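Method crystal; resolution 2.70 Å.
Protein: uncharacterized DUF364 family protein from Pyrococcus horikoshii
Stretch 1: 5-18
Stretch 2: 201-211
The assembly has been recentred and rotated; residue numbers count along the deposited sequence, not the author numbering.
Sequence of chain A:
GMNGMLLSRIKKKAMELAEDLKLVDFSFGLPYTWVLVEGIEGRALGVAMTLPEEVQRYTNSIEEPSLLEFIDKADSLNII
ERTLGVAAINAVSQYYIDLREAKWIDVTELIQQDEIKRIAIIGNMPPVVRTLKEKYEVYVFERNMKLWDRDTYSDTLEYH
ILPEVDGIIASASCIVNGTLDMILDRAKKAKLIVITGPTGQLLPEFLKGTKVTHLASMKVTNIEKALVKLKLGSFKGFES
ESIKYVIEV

Stretch 1 5-18: MLLSRIKKKAMELA
Stretch 2 (201-211) QLLPEFLKGTK

This is an apolar side-chain contact in which a helix near the start of the chain packs on a compact, largely non-helical segment, with no hydrogen bond between them among the modelled atoms. The two stretches bury 444 Å² in total.

Residues 5-18 are helical over most of their length. Backbone bonds such as Ile10 N to Leu6 O (3.0 Å) and Ala14 N to Ile10 O (2.9 Å) are among the bonds that hold the helix. The partner is extended at Leu202 (phi/psi -64/156) and Leu203 (-67/140). It then makes a 3-10 segment at 204-206 and a type II turn from Leu207 to Thr210. Gly209 has phi/psi 97/-27, where a CB would jam against the preceding carbonyl O. The turn is closed by Thr210 N to Leu207 O (3.2 Å), and Thr210 OG1 donates to the same Leu207 O (2.6 Å).

The CA atoms nearest each other across the contact are those of Ile10 and Phe206, 5.6 Å apart. Phe206 (chi1 m, chi2 -30°) points toward the helix and has the largest covered area, 115 Å². The Phe206 ring meets three helix residues obliquely: CD2 lies 3.8 Å from Ile10 CG2, CE1 lies 3.6 Å from Lys13 CB, and CZ lies 3.9 Å from Ala14 CA. Ala14 CB lies 4.1 Å from Phe206 CZ, so the ring tip meets both the backbone CA and the methyl of Ala14.

Ile10 (m, t) also reaches Leu207 (m, t), CD1 to CD2 at 4.0 Å, and Leu202 (p, t), CD1 to CD1 at 4.1 Å. One turn earlier, Leu6 (t, p) sets CD2 3.8 Å from Leu207 CD2 and CD1 3.7 Å from Thr210 CG2 (chi1 p). Towards the other end, Leu17 (chi1 -92°, chi2 p) places CD2 3.6 Å from CD1 of Leu203 (m, t). Lys13 is m, t, t, with NZ not modelled.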

HETATM    1  N   MSE A   5      -4.183 -23.569  13.849  1.00 29.67           N
HETATM    2  CA  MSE A   5      -4.414 -23.450  12.415  1.00 27.53           C
HETATM    3  C   MSE A   5      -4.804 -24.764  11.801  1.00 30.92           C
HETATM    4  O   MSE A   5      -4.285 -25.806  12.201  1.00 31.06           O
HETATM    5  CB  MSE A   5      -3.138 -22.958  11.711  1.00 29.02           C
HETATM    6  CG  MSE A   5      -2.760 -21.544  12.028  1.00 35.66           C
HETATM    7 SE   MSE A   5      -1.340 -20.948  10.840  0.75 42.70          SE
HETATM    8  CE  MSE A   5      -2.379 -20.531   9.330  1.00 38.89           C
ATOM      9  N   LEU A   6      -5.602 -24.714  10.722  1.00 26.88           N
ATOM     10  CA  LEU A   6      -5.828 -25.868   9.864  1.00 26.33           C
ATOM     11  C   LEU A   6      -4.481 -26.256   9.214  1.00 30.50           C
ATOM     12  O   LEU A   6      -4.197 -27.440   9.038  1.00 30.39           O
ATOM     13  CB  LEU A   6      -6.862 -25.516   8.777  1.00 25.74           C
ATOM     14  CG  LEU A   6      -7.171 -26.606   7.737  1.00 29.70           C
ATOM     15  CD1 LEU A   6      -7.725 -27.847   8.389  1.00 29.98           C
ATOM     16  CD2 LEU A   6      -8.128 -26.090   6.685  1.00 31.50           C
ATOM     17  N   LEU A   7      -3.622 -25.243   8.950  1.00 26.57           N
ATOM     18  CA  LEU A   7      -2.290 -25.428   8.366  1.00 26.01           C
ATOM     19  C   LEU A   7      -1.357 -26.193   9.326  1.00 31.60           C
ATOM     20  O   LEU A   7      -0.425 -26.855   8.877  1.00 31.90           O
ATOM     21  CB  LEU A   7      -1.693 -24.054   8.011  1.00 25.40           C
ATOM     22  CG  LEU A   7      -0.615 -24.019   6.941  1.00 29.00           C
ATOM     23  CD1 LEU A   7      -1.025 -24.820   5.720  1.00 29.27           C
ATOM     24  CD2 LEU A   7      -0.303 -22.606   6.556  1.00 29.71           C
ATOM     25  N   SER A   8      -1.636 -26.126  10.643  1.00 28.91           N
ATOM     26  CA  SER A   8      -0.854 -26.851  11.646  1.00 29.16           C
ATOM     27  C   SER A   8      -1.204 -28.336  11.611  1.00 33.07           C
ATOM     28  O   SER A   8      -0.364 -29.175  11.928  1.00 33.19           O
ATOM     29  CB  SER A   8      -1.117 -26.283  13.031  1.00 33.31           C
ATOM     30  OG  SER A   8      -0.039 -26.558  13.907  1.00 45.16           O
ATOM     31  N   ARG A   9      -2.445 -28.661  11.212  1.00 29.76           N
ATOM     32  CA  ARG A   9      -2.903 -30.049  11.108  1.00 29.71           C
ATOM     33  C   ARG A   9      -2.477 -30.658   9.778  1.00 33.36           C
ATOM     34  O   ARG A   9      -2.151 -31.848   9.723  1.00 34.25           O
ATOM     35  CB  ARG A   9      -4.427 -30.137  11.293  1.00 28.32           C
ATOM     36  CG  ARG A   9      -4.896 -29.642  12.665  1.00 36.59           C
ATOM     37  CD  ARG A   9      -6.367 -29.933  12.928  1.00 43.43           C
ATOM     38  NE  ARG A   9      -7.259 -29.089  12.126  1.00 47.69           N
ATOM     39  CZ  ARG A   9      -7.656 -27.869  12.485  1.00 58.59           C
ATOM     40  NH1 ARG A   9      -7.212 -27.323  13.613  1.00 41.42           N
ATOM     41  NH2 ARG A   9      -8.473 -27.177  11.706  1.00 48.03           N
ATOM     42  N   ILE A  10      -2.441 -29.829   8.701  1.00 28.14           N
ATOM     43  CA  ILE A  10      -2.007 -30.271   7.367  1.00 26.78           C
ATOM     44  C   ILE A  10      -0.516 -30.625   7.369  1.00 29.71           C
ATOM     45  O   ILE A  10      -0.132 -31.649   6.804  1.00 29.81           O
ATOM     46  CB  ILE A  10      -2.366 -29.215   6.268  1.00 28.82           C
ATOM     47  CG1 ILE A  10      -3.909 -29.032   6.159  1.00 29.03           C
ATOM     48  CG2 ILE A  10      -1.754 -29.601   4.903  1.00 28.93           C
ATOM     49  CD1 ILE A  10      -4.357 -27.804   5.367  1.00 34.71           C
ATOM     50  N   LYS A  11       0.320 -29.807   8.055  1.00 25.20           N
ATOM     51  CA  LYS A  11       1.766 -30.061   8.123  1.00 24.50           C
ATOM     52  C   LYS A  11       2.094 -31.374   8.847  1.00 28.60           C
ATOM     53  O   LYS A  11       3.033 -32.065   8.458  1.00 29.18           O
ATOM     54  CB  LYS A  11       2.530 -28.863   8.748  1.00 25.89           C
ATOM     55  CG  LYS A  11       2.376 -28.734  10.255  1.00 23.57           C
ATOM     56  CD  LYS A  11       3.578 -28.101  10.881  1.00 24.22           C
ATOM     57  CE  LYS A  11       3.454 -28.036  12.378  1.00 29.80           C
ATOM     58  NZ  LYS A  11       4.670 -27.459  13.002  1.00 34.98           N
ATOM     59  N   LYS A  12       1.294 -31.733   9.879  1.00 24.95           N
ATOM     60  CA  LYS A  12       1.475 -32.982  10.631  1.00 25.60           C
ATOM     61  C   LYS A  12       1.262 -34.189   9.716  1.00 29.65           C
ATOM     62  O   LYS A  12       2.021 -35.156   9.786  1.00 30.33           O
ATOM     63  CB  LYS A  12       0.505 -33.047  11.827  1.00 28.59           C
ATOM     64  CG  LYS A  12       0.860 -32.114  12.968  1.00 36.63           C
ATOM     65  CD  LYS A  12      -0.311 -32.001  13.947  1.00 43.96           C
ATOM     66  CE  LYS A  12      -0.039 -31.064  15.101  1.00 48.70           C
ATOM     67  NZ  LYS A  12       0.158 -29.661  14.652  1.00 58.78           N
ATOM     68  N   LYS A  13       0.246 -34.114   8.831  1.00 25.08           N
ATOM     69  CA  LYS A  13      -0.054 -35.177   7.870  1.00 24.85           C
ATOM     70  C   LYS A  13       1.012 -35.228   6.775  1.00 28.81           C
ATOM     71  O   LYS A  13       1.405 -36.314   6.347  1.00 28.71           O
ATOM     72  CB  LYS A  13      -1.445 -34.960   7.233  1.00 26.55           C
ATOM     73  CG  LYS A  13      -2.616 -35.076   8.200  1.00 24.66           C
ATOM     74  CD  LYS A  13      -3.936 -34.786   7.488  1.00 29.99           C
ATOM     75  CE  LYS A  13      -5.129 -34.898   8.405  1.00 37.15           C
ATOM     76  N   ALA A  14       1.467 -34.044   6.306  1.00 25.97           N
ATOM     77  CA  ALA A  14       2.465 -33.920   5.233  1.00 25.97           C
ATOM     78  C   ALA A  14       3.853 -34.415   5.660  1.00 32.10           C
ATOM     79  O   ALA A  14       4.579 -34.973   4.839  1.00 31.68           O
ATOM     80  CB  ALA A  14       2.545 -32.477   4.758  1.00 26.01           C
HETATM   81  N   MSE A  15       4.222 -34.217   6.948  1.00 30.86           N
HETATM   82  CA  MSE A  15       5.522 -34.662   7.470  1.00 31.95           C
HETATM   83  C   MSE A  15       5.630 -36.184   7.527  1.00 36.92           C
HETATM   84  O   MSE A  15       6.732 -36.725   7.446  1.00 36.88           O
HETATM   85  CB  MSE A  15       5.806 -34.043   8.836  1.00 34.97           C
HETATM   86  CG  MSE A  15       6.373 -32.651   8.742  1.00 42.63           C
HETATM   87 SE   MSE A  15       6.799 -31.877  10.462  0.75 52.55          SE
HETATM   88  CE  MSE A  15       5.021 -31.733  11.205  1.00 48.93           C
ATOM     89  N   GLU A  16       4.484 -36.878   7.633  1.00 34.24           N
ATOM     90  CA  GLU A  16       4.442 -38.339   7.631  1.00 34.57           C
ATOM     91  C   GLU A  16       4.671 -38.867   6.198  1.00 37.22           C
ATOM     92  O   GLU A  16       5.150 -39.982   6.023  1.00 37.46           O
ATOM     93  CB  GLU A  16       3.090 -38.837   8.179  1.00 36.38           C
ATOM     94  CG  GLU A  16       3.155 -40.218   8.822  1.00 48.97           C
ATOM     95  CD  GLU A  16       3.497 -40.229  10.304  1.00 73.40           C
ATOM     96  OE1 GLU A  16       3.176 -39.236  10.999  1.00 73.83           O
ATOM     97  OE2 GLU A  16       4.016 -41.263  10.784  1.00 65.44           O
ATOM     98  N   LEU A  17       4.342 -38.049   5.182  1.00 32.85           N
ATOM     99  CA  LEU A  17       4.499 -38.423   3.771  1.00 32.06           C
ATOM    100  C   LEU A  17       5.860 -37.993   3.201  1.00 35.82           C
ATOM    101  O   LEU A  17       6.294 -38.524   2.181  1.00 35.45           O
ATOM    102  CB  LEU A  17       3.357 -37.831   2.928  1.00 31.21           C
ATOM    103  CG  LEU A  17       2.136 -38.725   2.742  1.00 36.31           C
ATOM    104  CD1 LEU A  17       1.233 -38.696   3.972  1.00 37.55           C
ATOM    105  CD2 LEU A  17       1.354 -38.309   1.539  1.00 37.55           C
ATOM    106  N   ALA A  18       6.542 -37.065   3.878  1.00 32.89           N
ATOM    107  CA  ALA A  18       7.839 -36.556   3.432  1.00 32.79           C
ATOM    108  C   ALA A  18       9.005 -37.456   3.868  1.00 37.52           C
ATOM    109  O   ALA A  18      10.165 -37.109   3.629  1.00 37.90           O
ATOM    110  CB  ALA A  18       8.045 -35.146   3.954  1.00 33.23           C
ATOM    111  N   GLN A 201      -2.116 -26.999  -4.585  1.00 16.07           N
ATOM    112  CA  GLN A 201      -1.519 -28.260  -5.052  1.00 15.83           C
ATOM    113  C   GLN A 201      -1.543 -29.341  -3.971  1.00 21.11           C
ATOM    114  O   GLN A 201      -1.118 -30.469  -4.227  1.00 20.14           O
ATOM    115  CB  GLN A 201      -0.071 -28.027  -5.516  1.00 16.90           C
ATOM    116  CG  GLN A 201       0.053 -27.475  -6.927  1.00 22.97           C
ATOM    117  CD  GLN A 201       1.486 -27.137  -7.272  1.00 30.63           C
ATOM    118  OE1 GLN A 201       2.285 -26.755  -6.416  1.00 23.61           O
ATOM    119  NE2 GLN A 201       1.831 -27.235  -8.546  1.00 21.82           N
ATOM    120  N   LEU A 202      -2.024 -28.996  -2.754  1.00 20.04           N
ATOM    121  CA  LEU A 202      -2.060 -29.927  -1.614  1.00 21.12           C
ATOM    122  C   LEU A 202      -2.988 -31.146  -1.863  1.00 26.29           C
ATOM    123  O   LEU A 202      -3.883 -31.077  -2.714  1.00 27.07           O
ATOM    124  CB  LEU A 202      -2.447 -29.182  -0.300  1.00 21.22           C
ATOM    125  CG  LEU A 202      -3.944 -28.833  -0.095  1.00 25.99           C
ATOM    126  CD1 LEU A 202      -4.238 -28.555   1.361  1.00 26.51           C
ATOM    127  CD2 LEU A 202      -4.353 -27.655  -0.925  1.00 27.98           C
ATOM    128  N   LEU A 203      -2.742 -32.269  -1.150  1.00 22.53           N
ATOM    129  CA  LEU A 203      -3.571 -33.475  -1.285  1.00 22.81           C
ATOM    130  C   LEU A 203      -4.989 -33.225  -0.761  1.00 26.78           C
ATOM    131  O   LEU A 203      -5.151 -32.588   0.281  1.00 26.21           O
ATOM    132  CB  LEU A 203      -2.938 -34.667  -0.535  1.00 23.28           C
ATOM    133  CG  LEU A 203      -1.706 -35.300  -1.181  1.00 27.55           C
ATOM    134  CD1 LEU A 203      -1.086 -36.302  -0.266  1.00 27.88           C
ATOM    135  CD2 LEU A 203      -2.052 -35.958  -2.495  1.00 29.90           C
ATOM    136  N   PRO A 204      -6.038 -33.750  -1.448  1.00 24.12           N
ATOM    137  CA  PRO A 204      -7.415 -33.532  -0.957  1.00 24.20           C
ATOM    138  C   PRO A 204      -7.652 -34.138   0.422  1.00 29.08           C
ATOM    139  O   PRO A 204      -8.389 -33.563   1.224  1.00 29.30           O
ATOM    140  CB  PRO A 204      -8.287 -34.203  -2.030  1.00 26.33           C
ATOM    141  CG  PRO A 204      -7.414 -34.300  -3.238  1.00 30.57           C
ATOM    142  CD  PRO A 204      -6.029 -34.506  -2.714  1.00 26.12           C
ATOM    143  N   GLU A 205      -6.976 -35.276   0.722  1.00 26.04           N
ATOM    144  CA  GLU A 205      -7.100 -35.973   2.012  1.00 26.26           C
ATOM    145  C   GLU A 205      -6.726 -35.071   3.210  1.00 31.80           C
ATOM    146  O   GLU A 205      -7.191 -35.312   4.326  1.00 32.85           O
ATOM    147  CB  GLU A 205      -6.258 -37.265   2.019  1.00 27.62           C
ATOM    148  CG  GLU A 205      -4.759 -37.028   1.892  1.00 31.94           C
ATOM    149  CD  GLU A 205      -3.928 -38.289   1.887  1.00 41.14           C
ATOM    150  OE1 GLU A 205      -3.977 -39.028   0.879  1.00 33.12           O
ATOM    151  OE2 GLU A 205      -3.204 -38.526   2.880  1.00 29.60           O
ATOM    152  N   PHE A 206      -5.893 -34.025   2.970  1.00 27.68           N
ATOM    153  CA  PHE A 206      -5.494 -33.077   4.017  1.00 27.02           C
ATOM    154  C   PHE A 206      -6.669 -32.194   4.434  1.00 31.14           C
ATOM    155  O   PHE A 206      -6.703 -31.701   5.566  1.00 30.61           O
ATOM    156  CB  PHE A 206      -4.320 -32.198   3.541  1.00 27.92           C
ATOM    157  CG  PHE A 206      -3.033 -32.935   3.236  1.00 29.13           C
ATOM    158  CD1 PHE A 206      -2.705 -34.106   3.914  1.00 32.52           C
ATOM    159  CD2 PHE A 206      -2.093 -32.396   2.366  1.00 30.65           C
ATOM    160  CE1 PHE A 206      -1.507 -34.776   3.647  1.00 33.34           C
ATOM    161  CE2 PHE A 206      -0.883 -33.051   2.123  1.00 33.17           C
ATOM    162  CZ  PHE A 206      -0.599 -34.236   2.764  1.00 31.79           C
ATOM    163  N   LEU A 207      -7.632 -31.984   3.515  1.00 28.36           N
ATOM    164  CA  LEU A 207      -8.799 -31.144   3.774  1.00 28.07           C
ATOM    165  C   LEU A 207     -10.053 -31.978   4.102  1.00 33.20           C
ATOM    166  O   LEU A 207     -11.157 -31.431   4.152  1.00 33.25           O
ATOM    167  CB  LEU A 207      -9.058 -30.189   2.585  1.00 27.20           C
ATOM    168  CG  LEU A 207      -7.961 -29.132   2.332  1.00 30.59           C
ATOM    169  CD1 LEU A 207      -8.184 -28.421   1.029  1.00 30.21           C
ATOM    170  CD2 LEU A 207      -7.885 -28.126   3.482  1.00 32.32           C
ATOM    171  N   LYS A 208      -9.871 -33.299   4.380  1.00 30.17           N
ATOM    172  CA  LYS A 208     -10.977 -34.180   4.783  1.00 30.70           C
ATOM    173  C   LYS A 208     -11.543 -33.713   6.113  1.00 33.97           C
ATOM    174  O   LYS A 208     -10.782 -33.421   7.045  1.00 33.36           O
ATOM    175  CB  LYS A 208     -10.502 -35.638   4.897  1.00 33.94           C
ATOM    176  CG  LYS A 208     -10.571 -36.415   3.598  1.00 51.49           C
ATOM    177  CD  LYS A 208     -10.093 -37.858   3.803  1.00 65.94           C
ATOM    178  CE  LYS A 208     -10.314 -38.722   2.586  1.00 79.36           C
ATOM    179  NZ  LYS A 208     -11.736 -39.160   2.472  1.00 90.93           N
ATOM    180  N   GLY A 209     -12.867 -33.594   6.178  1.00 30.21           N
ATOM    181  CA  GLY A 209     -13.555 -33.119   7.372  1.00 30.03           C
ATOM    182  C   GLY A 209     -13.899 -31.643   7.317  1.00 32.45           C
ATOM    183  O   GLY A 209     -14.872 -31.212   7.938  1.00 33.27           O
ATOM    184  N   THR A 210     -13.113 -30.851   6.555  1.00 27.00           N
ATOM    185  CA  THR A 210     -13.371 -29.411   6.409  1.00 26.00           C
ATOM    186  C   THR A 210     -14.558 -29.154   5.479  1.00 29.07           C
ATOM    187  O   THR A 210     -15.054 -30.084   4.839  1.00 28.59           O
ATOM    188  CB  THR A 210     -12.100 -28.657   5.939  1.00 30.39           C
ATOM    189  OG1 THR A 210     -11.837 -28.976   4.574  1.00 28.30           O
ATOM    190  CG2 THR A 210     -10.883 -28.955   6.802  1.00 27.89           C
ATOM    191  N   LYS A 211     -15.000 -27.890   5.391  1.00 25.71           N
ATOM    192  CA  LYS A 211     -16.118 -27.508   4.527  1.00 26.06           C
ATOM    193  C   LYS A 211     -15.696 -27.399   3.047  1.00 30.79           C
ATOM    194  O   LYS A 211     -16.562 -27.285   2.173  1.00 32.16           O
ATOM    195  CB  LYS A 211     -16.755 -26.196   5.008  1.00 28.73           C
ATOM    196  CG  LYS A 211     -17.503 -26.321   6.331  1.00 43.42           C
ATOM    197  CD  LYS A 211     -18.240 -25.035   6.667  1.00 54.42           C
ATOM    198  CE  LYS A 211     -18.903 -25.090   8.018  1.00 66.52           C
ATOM    199  NZ  LYS A 211     -19.533 -23.793   8.371  1.00 73.67           N
TER